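Local coordinates for protein enolase from the environmental genome shotgun sequencing of the Sargasso Sea (PDB 2QGY) that is of unknown function but belongs to the enolase superfamily, binds a magnesium ion and probably acts on a carboxylate substrate as its relatives do, at residues W19-H24 with E371-S376; N32-I37 with H302-M307; I37-T42 with S106-A111. One frame throughout, in Å; residues are numbered along the deposited sequence. Where two conformers were deposited one is given.

Contact 1: W19-H24 with E371-S376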
loop_
_atom_site.group_PDB
_atom_site.type_symbol
_atom_site.label_atom_id
_atom_site.label_comp_id
_atom_site.label_asym_id
_atom_site.label_seq_id
_atom_site.Cartn_x
_atom_site.Cartn_y
_atom_site.Cartn_z
ATOM N N TRP A 19 6.830 9.122 -18.648
ATOM C CA TRP A 19 6.098 8.461 -19.728
ATOM C C TRP A 19 5.405 7.267 -19.129
ATOM O O TRP A 19 6.003 6.565 -18.308
ATOM C CB TRP A 19 7.057 7.910 -20.779
ATOM C CG TRP A 19 7.858 8.910 -21.538
ATOM C CD1 TRP A 19 7.586 9.375 -22.789
ATOM C CD2 TRP A 19 9.101 9.512 -21.141
ATOM N NE1 TRP A 19 8.564 10.260 -23.194
ATOM C CE2 TRP A 19 9.505 10.364 -22.202
ATOM C CE3 TRP A 19 9.915 9.420 -19.996
ATOM C CZ2 TRP A 19 10.681 11.118 -22.150
ATOM C CZ3 TRP A 19 11.085 10.194 -19.936
ATOM C CH2 TRP A 19 11.464 11.005 -21.021
ATOM N N ILE A 20 4.152 7.039 -19.534
ATOM C CA ILE A 20 3.515 5.744 -19.292
ATOM C C ILE A 20 3.306 5.074 -20.642
ATOM O O ILE A 20 2.566 5.593 -21.496
ATOM C CB ILE A 20 2.151 5.931 -18.599
ATOM C CG1 ILE A 20 2.334 6.697 -17.278
ATOM C CG2 ILE A 20 1.418 4.563 -18.469
ATOM C CD1 ILE A 20 1.007 6.936 -16.523
ATOM N N THR A 21 3.982 3.952 -20.868
ATOM C CA THR A 21 3.889 3.309 -22.171
ATOM C C THR A 21 2.503 2.657 -22.363
ATOM O O THR A 21 1.869 2.218 -21.405
ATOM C CB THR A 21 5.049 2.314 -22.447
ATOM O OG1 THR A 21 5.043 1.245 -21.474
ATOM C CG2 THR A 21 6.401 3.052 -22.366
ATOM N N ASP A 22 2.030 2.608 -23.605
ATOM C CA ASP A 22 0.813 1.857 -23.894
ATOM C C ASP A 22 1.158 0.380 -23.846
ATOM O O ASP A 22 2.325 0.008 -23.878
ATOM C CB ASP A 22 0.286 2.192 -25.295
ATOM C CG ASP A 22 -1.230 2.014 -25.411
ATOM O OD1 ASP A 22 -1.876 1.455 -24.487
ATOM O OD2 ASP A 22 -1.764 2.458 -26.441
ATOM N N ASN A 23 0.145 -0.479 -23.779
ATOM C CA ASN A 23 0.381 -1.881 -24.000
ATOM C C ASN A 23 0.761 -2.068 -25.460
ATOM O O ASN A 23 0.197 -1.426 -26.341
ATOM C CB ASN A 23 -0.883 -2.699 -23.688
ATOM C CG ASN A 23 -1.397 -2.451 -22.282
ATOM O OD1 ASN A 23 -2.377 -1.725 -22.082
ATOM N ND2 ASN A 23 -0.741 -3.062 -21.298
ATOM N N HIS A 24 1.716 -2.942 -25.691
ATOM C CA HIS A 24 2.187 -3.272 -27.031
ATOM C C HIS A 24 2.322 -4.791 -27.119
ATOM O O HIS A 24 2.232 -5.468 -26.095
ATOM C CB HIS A 24 3.492 -2.514 -27.311
ATOM C CG HIS A 24 3.303 -1.020 -27.407
ATOM N ND1 HIS A 24 2.701 -0.414 -28.494
ATOM C CD2 HIS A 24 3.639 -0.011 -26.558
ATOM C CE1 HIS A 24 2.674 0.896 -28.312
ATOM N NE2 HIS A 24 3.234 1.164 -27.143
ATOM N N GLU A 371 6.512 7.959 -28.589
ATOM C CA GLU A 371 5.625 7.418 -29.614
ATOM C C GLU A 371 4.902 6.210 -29.056
ATOM O O GLU A 371 3.757 5.950 -29.401
ATOM C CB GLU A 371 6.432 6.988 -30.833
ATOM C CG GLU A 371 5.606 6.634 -32.067
ATOM C CD GLU A 371 6.497 6.370 -33.297
ATOM O OE1 GLU A 371 7.741 6.636 -33.228
ATOM O OE2 GLU A 371 5.945 5.893 -34.325
ATOM N N LEU A 372 5.601 5.489 -28.185
ATOM C CA LEU A 372 5.093 4.264 -27.568
ATOM C C LEU A 372 4.221 4.538 -26.349
ATOM O O LEU A 372 3.709 3.590 -25.742
ATOM C CB LEU A 372 6.283 3.389 -27.154
ATOM C CG LEU A 372 7.170 2.823 -28.262
ATOM C CD1 LEU A 372 8.421 2.178 -27.670
ATOM C CD2 LEU A 372 6.410 1.808 -29.136
ATOM N N SER A 373 4.052 5.816 -25.994
ATOM C CA SER A 373 3.366 6.184 -24.752
ATOM C C SER A 373 1.932 6.632 -24.947
ATOM O O SER A 373 1.592 7.267 -25.964
ATOM C CB SER A 373 4.173 7.254 -23.998
ATOM O OG SER A 373 5.430 6.692 -23.610
ATOM N N ILE A 374 1.104 6.260 -23.972
ATOM C CA ILE A 374 -0.310 6.601 -23.896
ATOM C C ILE A 374 -0.489 7.888 -23.067
ATOM O O ILE A 374 -1.476 8.613 -23.227
ATOM C CB ILE A 374 -1.137 5.396 -23.299
ATOM C CG1 ILE A 374 -2.655 5.587 -23.471
ATOM C CG2 ILE A 374 -0.816 5.124 -21.844
ATOM C CD1 ILE A 374 -3.078 5.570 -24.927
ATOM N N TYR A 375 0.478 8.184 -22.195
ATOM C CA TYR A 375 0.401 9.348 -21.313
ATOM C C TYR A 375 1.798 9.856 -21.026
ATOM O O TYR A 375 2.769 9.092 -21.018
ATOM C CB TYR A 375 -0.334 9.018 -19.999
ATOM C CG TYR A 375 -1.751 8.513 -20.194
ATOM C CD1 TYR A 375 -2.688 9.258 -20.926
ATOM C CD2 TYR A 375 -2.159 7.289 -19.654
ATOM C CE1 TYR A 375 -3.982 8.790 -21.133
ATOM C CE2 TYR A 375 -3.459 6.815 -19.853
ATOM C CZ TYR A 375 -4.358 7.572 -20.592
ATOM O OH TYR A 375 -5.641 7.111 -20.788
ATOM N N SER A 376 1.912 11.157 -20.825
ATOM C CA SER A 376 3.198 11.724 -20.470
ATOM C C SER A 376 3.011 13.038 -19.704
ATOM O O SER A 376 1.967 13.698 -19.791
ATOM C CB SER A 376 4.121 11.878 -21.692
ATOM O OG SER A 376 3.657 12.871 -22.591
#
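His24 lays one face of its imidazole against Leu372, whose CD2 stands 4.0 Å from the ring centroid in a CH-pi contact displaced toward the rim. The two side chains lie where an antiparallel pairing, disturbed by a classic beta bulge, runs out: strand 13-21 meets strand 373-379, the edge strand that the C-terminal tail adds to the sheet of the N-terminal domain. In the bulge Ile374 and Tyr375 both face Ile20. The N of Ile374 gives a bond of 3.0 Å to Ile20 O, whereas that from Tyr375 N to the same oxygen is weak. In the other direction Ile20 N donates to Tyr375 O almost straight, with 176° at the hydrogen. Ile20 CG2 and Ile374 CG2 touch at 4.1 Å; helix 60-74 packs on Ile20 through Glu60, Lys61 and Ala64.

Ser373 OG lies at the edge of the Trp19 indole, near its plane and 3.5 Å from CD1 of that ring. Ser373 OG bonds to Leu369 O and Trp19 NE1 to Ser370 OG, so both polar tips are held by helix 366-371. The indole also meets the ring of Trp50. Farther along, Ile374 stretches its CD1 to the carboxylate of Asp22, 3.7 Å from OD2; CG1, anti to the backbone N (chi1 -168°), carries this arm toward Asp22. Ile374 CG2 lies 3.4 Å from Ile20 O.

Leu372 O is gripped twice. Asp22 N reaches it at 2.9 Å, and His24 NE2, which must therefore carry a proton, donates at 2.8 Å with the oxygen lying in the imidazole plane.

Contact 2: N32-I37 with H302-M307; sequences NTKKFI and HCWNSM
Lys34 lies over the indole of Trp304, with CD above the middle of the ring system, 3.5 Å from the centroid of the five-membered ring. This CH-pi contact is joined by a cation-pi one: NZ sits over the same face, 4.2 Å from the centroid of the six-membered ring. A bend at chi3 (-51°) swings CE away from a fully extended course.

The hydrogen bonds converge on the ammonium group. NZ donates to Trp304 O at 2.9 Å, tilted 23° from the carbonyl plane, and to a water that bridges to Asn305 OD1, 2.7 Å from it. Ser55 O is a further acceptor for NZ; Asn305 ND2 is bonded to Asp275 OD2.

Phe36 supplies the second aromatic surface. Ser306 CB packs over one face, 3.9 Å from the ring centroid, and Ser306 N also lies over it, 3.4 Å from Phe36 CE1. The opposite face is covered by Lys34 O, so the phenyl ring is held between its own chain and the barrel loop.

The contact joins the N-terminal capping domain, through the loop between strands 13-21 and 37-43, to the barrel loop from strand 298-299 into helix 309-320, a domain interface beside the metal site as in enolase-superfamily relatives. The Trp304 side chain is about 8 Å from the bound magnesium ion, and helix 334-338 packs against Phe36 and Ser306.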
loop_
_atom_site.group_PDB
_atom_site.type_symbol
_atom_site.label_atom_id
_atom_site.label_comp_id
_atom_site.label_asym_id
_atom_site.label_seq_id
_atom_site.Cartn_x
_atom_site.Cartn_y
_atom_site.Cartn_z
ATOM N N ASN A 32 1.023 -9.285 -24.293
ATOM C CA ASN A 32 0.992 -7.816 -24.305
ATOM C C ASN A 32 2.005 -7.398 -23.254
ATOM O O ASN A 32 2.119 -8.041 -22.197
ATOM C CB ASN A 32 -0.394 -7.254 -23.953
ATOM C CG ASN A 32 -1.505 -7.794 -24.859
ATOM O OD1 ASN A 32 -1.437 -7.680 -26.077
ATOM N ND2 ASN A 32 -2.539 -8.387 -24.247
ATOM N N THR A 33 2.795 -6.383 -23.558
ATOM C CA THR A 33 3.614 -5.750 -22.532
ATOM C C THR A 33 2.691 -4.994 -21.591
ATOM O O THR A 33 1.651 -4.490 -22.002
ATOM C CB THR A 33 4.616 -4.779 -23.148
ATOM O OG1 THR A 33 3.885 -3.742 -23.817
ATOM C CG2 THR A 33 5.503 -5.545 -24.137
ATOM N N LYS A 34 3.049 -4.940 -20.305
ATOM C CA LYS A 34 2.274 -4.111 -19.379
ATOM C C LYS A 34 2.633 -2.661 -19.691
ATOM O O LYS A 34 3.625 -2.408 -20.381
ATOM C CB LYS A 34 2.626 -4.460 -17.915
ATOM C CG LYS A 34 4.095 -4.388 -17.619
ATOM C CD LYS A 34 4.523 -4.757 -16.163
ATOM C CE LYS A 34 3.715 -3.992 -15.137
ATOM N NZ LYS A 34 4.366 -3.918 -13.793
ATOM N N LYS A 35 1.846 -1.716 -19.188
ATOM C CA LYS A 35 2.215 -0.300 -19.262
ATOM C C LYS A 35 3.405 -0.065 -18.304
ATOM O O LYS A 35 3.385 -0.529 -17.142
ATOM C CB LYS A 35 1.039 0.598 -18.882
ATOM C CG LYS A 35 -0.214 0.358 -19.711
ATOM C CD LYS A 35 -1.244 1.467 -19.491
ATOM C CE LYS A 35 -2.501 1.288 -20.366
ATOM N NZ LYS A 35 -3.216 0.014 -20.097
ATOM N N PHE A 36 4.461 0.596 -18.784
ATOM C CA PHE A 36 5.606 0.926 -17.923
ATOM C C PHE A 36 5.536 2.415 -17.554
ATOM O O PHE A 36 4.960 3.198 -18.296
ATOM C CB PHE A 36 6.920 0.620 -18.660
ATOM C CG PHE A 36 7.000 -0.788 -19.207
ATOM C CD1 PHE A 36 6.863 -1.882 -18.364
ATOM C CD2 PHE A 36 7.245 -1.017 -20.559
ATOM C CE1 PHE A 36 6.989 -3.200 -18.866
ATOM C CE2 PHE A 36 7.363 -2.303 -21.061
ATOM C CZ PHE A 36 7.227 -3.398 -20.219
ATOM N N ILE A 37 6.137 2.772 -16.422
ATOM C CA ILE A 37 6.202 4.141 -15.942
ATOM C C ILE A 37 7.682 4.444 -15.803
ATOM O O ILE A 37 8.335 3.955 -14.900
ATOM C CB ILE A 37 5.513 4.289 -14.566
ATOM C CG1 ILE A 37 4.055 3.797 -14.657
ATOM C CG2 ILE A 37 5.676 5.741 -14.035
ATOM C CD1 ILE A 37 3.335 3.663 -13.266
ATOM N N HIS A 302 12.369 -9.119 -8.004
ATOM C CA HIS A 302 11.324 -9.371 -8.957
ATOM C C HIS A 302 11.487 -8.216 -9.945
ATOM O O HIS A 302 11.926 -7.141 -9.568
ATOM C CB HIS A 302 9.990 -9.307 -8.197
ATOM C CG HIS A 302 8.748 -9.358 -9.048
ATOM N ND1 HIS A 302 8.098 -8.218 -9.466
ATOM C CD2 HIS A 302 7.954 -10.393 -9.420
ATOM C CE1 HIS A 302 6.988 -8.544 -10.108
ATOM N NE2 HIS A 302 6.881 -9.862 -10.109
ATOM N N CYS A 303 11.198 -8.452 -11.211
ATOM C CA CYS A 303 11.370 -7.386 -12.205
ATOM C C CYS A 303 10.342 -7.503 -13.326
ATOM O O CYS A 303 10.676 -7.744 -14.495
ATOM C CB CYS A 303 12.813 -7.353 -12.762
ATOM S SG CYS A 303 13.109 -5.782 -13.704
ATOM N N TRP A 304 9.067 -7.363 -12.975
ATOM C CA TRP A 304 8.042 -7.314 -13.996
ATOM C C TRP A 304 7.871 -5.832 -14.357
ATOM O O TRP A 304 6.957 -5.135 -13.903
ATOM C CB TRP A 304 6.745 -8.000 -13.542
ATOM C CG TRP A 304 5.720 -8.110 -14.638
ATOM C CD1 TRP A 304 5.939 -8.394 -15.951
ATOM C CD2 TRP A 304 4.320 -7.866 -14.510
ATOM N NE1 TRP A 304 4.752 -8.368 -16.656
ATOM C CE2 TRP A 304 3.740 -8.068 -15.788
ATOM C CE3 TRP A 304 3.495 -7.519 -13.434
ATOM C CZ2 TRP A 304 2.364 -7.928 -16.021
ATOM C CZ3 TRP A 304 2.112 -7.388 -13.662
ATOM C CH2 TRP A 304 1.574 -7.579 -14.952
ATOM N N ASN A 305 8.800 -5.368 -15.180
ATOM C CA ASN A 305 8.996 -3.937 -15.495
ATOM C C ASN A 305 9.612 -3.934 -16.888
ATOM O O ASN A 305 9.782 -5.004 -17.514
ATOM C CB ASN A 305 10.026 -3.320 -14.546
ATOM C CG ASN A 305 9.556 -3.262 -13.089
ATOM O OD1 ASN A 305 8.542 -2.639 -12.773
ATOM N ND2 ASN A 305 10.321 -3.851 -12.206
ATOM N N SER A 306 9.967 -2.755 -17.397
ATOM C CA SER A 306 10.736 -2.749 -18.663
ATOM C C SER A 306 12.096 -3.379 -18.459
ATOM O O SER A 306 12.598 -3.439 -17.349
ATOM C CB SER A 306 10.927 -1.352 -19.200
ATOM O OG SER A 306 12.134 -0.777 -18.705
ATOM N N MET A 307 12.705 -3.832 -19.551
ATOM C CA MET A 307 14.056 -4.373 -19.459
ATOM C C MET A 307 15.097 -3.273 -19.692
ATOM O O MET A 307 16.257 -3.564 -20.035
ATOM C CB MET A 307 14.265 -5.595 -20.401
ATOM C CG MET A 307 13.480 -6.909 -20.036
ATOM S SD MET A 307 14.032 -7.644 -18.475
ATOM C CE MET A 307 12.747 -7.057 -17.360
HETATM O O HOH W 1 6.374 -1.936 -14.193
#

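Contact 3: I37-T42 with S106-A111; sequences IIIKIT and SAIEIA
The alpha+beta N-terminal domain of the enolase superfamily, a meandering antiparallel sheet backed by helices, has part of its core here, where Ile39 and Ile41 of strand 37-43 meet Ala107, Ile108 and Ala111 of helix 99-120. The axes of the short segments 37-42 and 106-111 approach to 8.7 Å and cross at -46°, and no hydrogen bond links the two. The meeting is wholly apolar on the side-chain level, and all five residues are buried.

Ile39 does most of the touching through a single methyl. Its CG1 lies between the backbone N and the carbonyl carbon (chi1 81°), and from there CD1 continues outward to the helix. That methyl comes 3.6 Å from Ala107 O, a backbone oxygen already engaged by Ala111 N one helical turn on, and 4.0 Å from Ala107 CB. The same CD1 also reaches Ile108 CG1 at 4.2 Å, so it rests on helix backbone as well as on side chains.

Ile41, two residues along on the same side of the strand, uses CD1 too. This methyl is placed 4.0 Å from Ile108 CG2 and 4.2 Å from Ala111 CB, the side chains of Ile41 and Ile108 passing one another at a slant. Ile108 is thus shared: its CG1 branch meets Ile39, its CG2 branch meets Ile41. The short side chains of Ala107 and Ala111, one turn apart, point toward the strand and meet the isoleucine methyls.

Strand 37-43 runs between strands 13-21 and 48-53. On the helical side, helix 60-74 fills in beside this contact, with Ile67 meeting both Ile39 and Ile108, while Phe85 of helix 82-93 packs against Ile108 and Ala53 of strand 48-53 against Ala107.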
loop_
_atom_site.group_PDB
_atom_site.type_symbol
_atom_site.label_atom_id
_atom_site.label_comp_id
_atom_site.label_asym_id
_atom_site.label_seq_id
_atom_site.Cartn_x
_atom_site.Cartn_y
_atom_site.Cartn_z
ATOM N N ILE A 37 6.137 2.772 -16.422
ATOM C CA ILE A 37 6.202 4.141 -15.942
ATOM C C ILE A 37 7.682 4.444 -15.803
ATOM O O ILE A 37 8.335 3.955 -14.900
ATOM C CB ILE A 37 5.513 4.289 -14.566
ATOM C CG1 ILE A 37 4.055 3.797 -14.657
ATOM C CG2 ILE A 37 5.676 5.741 -14.035
ATOM C CD1 ILE A 37 3.335 3.663 -13.266
ATOM N N ILE A 38 8.187 5.262 -16.709
ATOM C CA ILE A 38 9.608 5.593 -16.744
ATOM C C ILE A 38 9.727 7.100 -16.543
ATOM O O ILE A 38 8.952 7.840 -17.119
ATOM C CB ILE A 38 10.198 5.169 -18.073
ATOM C CG1 ILE A 38 10.125 3.626 -18.163
ATOM C CG2 ILE A 38 11.639 5.645 -18.173
ATOM C CD1 ILE A 38 10.607 3.041 -19.447
ATOM N N ILE A 39 10.656 7.536 -15.695
ATOM C CA ILE A 39 10.818 8.972 -15.427
ATOM C C ILE A 39 12.231 9.452 -15.731
ATOM O O ILE A 39 13.188 8.686 -15.696
ATOM C CB ILE A 39 10.423 9.338 -13.958
ATOM C CG1 ILE A 39 11.557 9.030 -12.964
ATOM C CG2 ILE A 39 9.135 8.605 -13.547
ATOM C CD1 ILE A 39 11.254 9.550 -11.546
ATOM N N LYS A 40 12.350 10.749 -16.022
ATOM C CA LYS A 40 13.656 11.368 -16.129
ATOM C C LYS A 40 13.591 12.661 -15.324
ATOM O O LYS A 40 12.697 13.472 -15.527
ATOM C CB LYS A 40 13.998 11.681 -17.592
ATOM C CG LYS A 40 15.441 12.112 -17.716
ATOM C CD LYS A 40 15.831 12.519 -19.157
ATOM C CE LYS A 40 15.531 13.963 -19.446
ATOM N NZ LYS A 40 15.981 14.255 -20.865
ATOM N N ILE A 41 14.540 12.820 -14.415
ATOM C CA ILE A 41 14.670 14.006 -13.563
ATOM C C ILE A 41 15.939 14.705 -14.037
ATOM O O ILE A 41 16.946 14.044 -14.281
ATOM C CB ILE A 41 14.808 13.592 -12.079
ATOM C CG1 ILE A 41 13.444 13.103 -11.531
ATOM C CG2 ILE A 41 15.369 14.744 -11.235
ATOM C CD1 ILE A 41 13.444 12.707 -10.061
ATOM N N THR A 42 15.871 16.031 -14.190
ATOM C CA THR A 42 17.049 16.854 -14.514
ATOM C C THR A 42 17.330 17.783 -13.330
ATOM O O THR A 42 16.416 18.445 -12.820
ATOM C CB THR A 42 16.811 17.727 -15.780
ATOM O OG1 THR A 42 16.291 16.905 -16.832
ATOM C CG2 THR A 42 18.157 18.376 -16.262
ATOM N N SER A 106 10.239 4.643 -5.312
ATOM C CA SER A 106 11.302 3.862 -6.030
ATOM C C SER A 106 11.799 4.596 -7.271
ATOM O O SER A 106 13.020 4.664 -7.525
ATOM C CB SER A 106 10.796 2.483 -6.489
ATOM O OG SER A 106 10.517 1.727 -5.343
ATOM N N ALA A 107 10.869 5.067 -8.089
ATOM C CA ALA A 107 11.244 5.650 -9.364
ATOM C C ALA A 107 12.148 6.872 -9.087
ATOM O O ALA A 107 13.164 7.034 -9.744
ATOM C CB ALA A 107 10.029 6.039 -10.174
ATOM N N ILE A 108 11.770 7.694 -8.116
ATOM C CA ILE A 108 12.515 8.928 -7.840
ATOM C C ILE A 108 13.868 8.528 -7.239
ATOM O O ILE A 108 14.910 9.009 -7.694
ATOM C CB ILE A 108 11.775 9.869 -6.889
ATOM C CG1 ILE A 108 10.493 10.409 -7.531
ATOM C CG2 ILE A 108 12.706 11.053 -6.493
ATOM C CD1 ILE A 108 9.523 11.090 -6.501
ATOM N N GLU A 109 13.874 7.600 -6.272
ATOM C CA GLU A 109 15.161 7.267 -5.653
ATOM C C GLU A 109 16.125 6.675 -6.660
ATOM O O GLU A 109 17.330 6.974 -6.629
ATOM C CB GLU A 109 15.021 6.347 -4.436
ATOM C CG GLU A 109 16.267 6.381 -3.542
ATOM C CD GLU A 109 16.283 5.265 -2.518
ATOM O OE1 GLU A 109 15.446 5.267 -1.579
ATOM O OE2 GLU A 109 17.160 4.403 -2.671
ATOM N N ILE A 110 15.622 5.841 -7.554
ATOM C CA ILE A 110 16.462 5.210 -8.570
ATOM C C ILE A 110 17.064 6.301 -9.459
ATOM O O ILE A 110 18.248 6.241 -9.808
ATOM C CB ILE A 110 15.651 4.188 -9.408
ATOM C CG1 ILE A 110 15.385 2.921 -8.554
ATOM C CG2 ILE A 110 16.431 3.786 -10.705
ATOM C CD1 ILE A 110 14.348 1.968 -9.152
ATOM N N ALA A 111 16.264 7.295 -9.827
ATOM C CA ALA A 111 16.808 8.423 -10.639
ATOM C C ALA A 111 17.906 9.221 -9.913
ATOM O O ALA A 111 18.868 9.690 -10.550
ATOM C CB ALA A 111 15.712 9.353 -11.095
#

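Overall arrangement
Starting at the N terminus, the end of strand 13-21 and the turn after it, 19-24, form the first half of contact 1, whose partner near the C terminus closes a loop around almost the whole chain. Contact 2 nests inside it, joining the following loop to the barrel at 302-307. Contact 3 is nested deeper still, packing strand 37-43 on helix 99-120 within the N-terminal domain. Contacts 2 and 3 share Ile37, where loop becomes strand. Between contacts 1 and 2, His24 O and Thr33 N approach to 2.8 Å. Together the three contacts tie the C-terminal strand, the N-terminal sheet and one of its helices, and a barrel loop near the magnesium site.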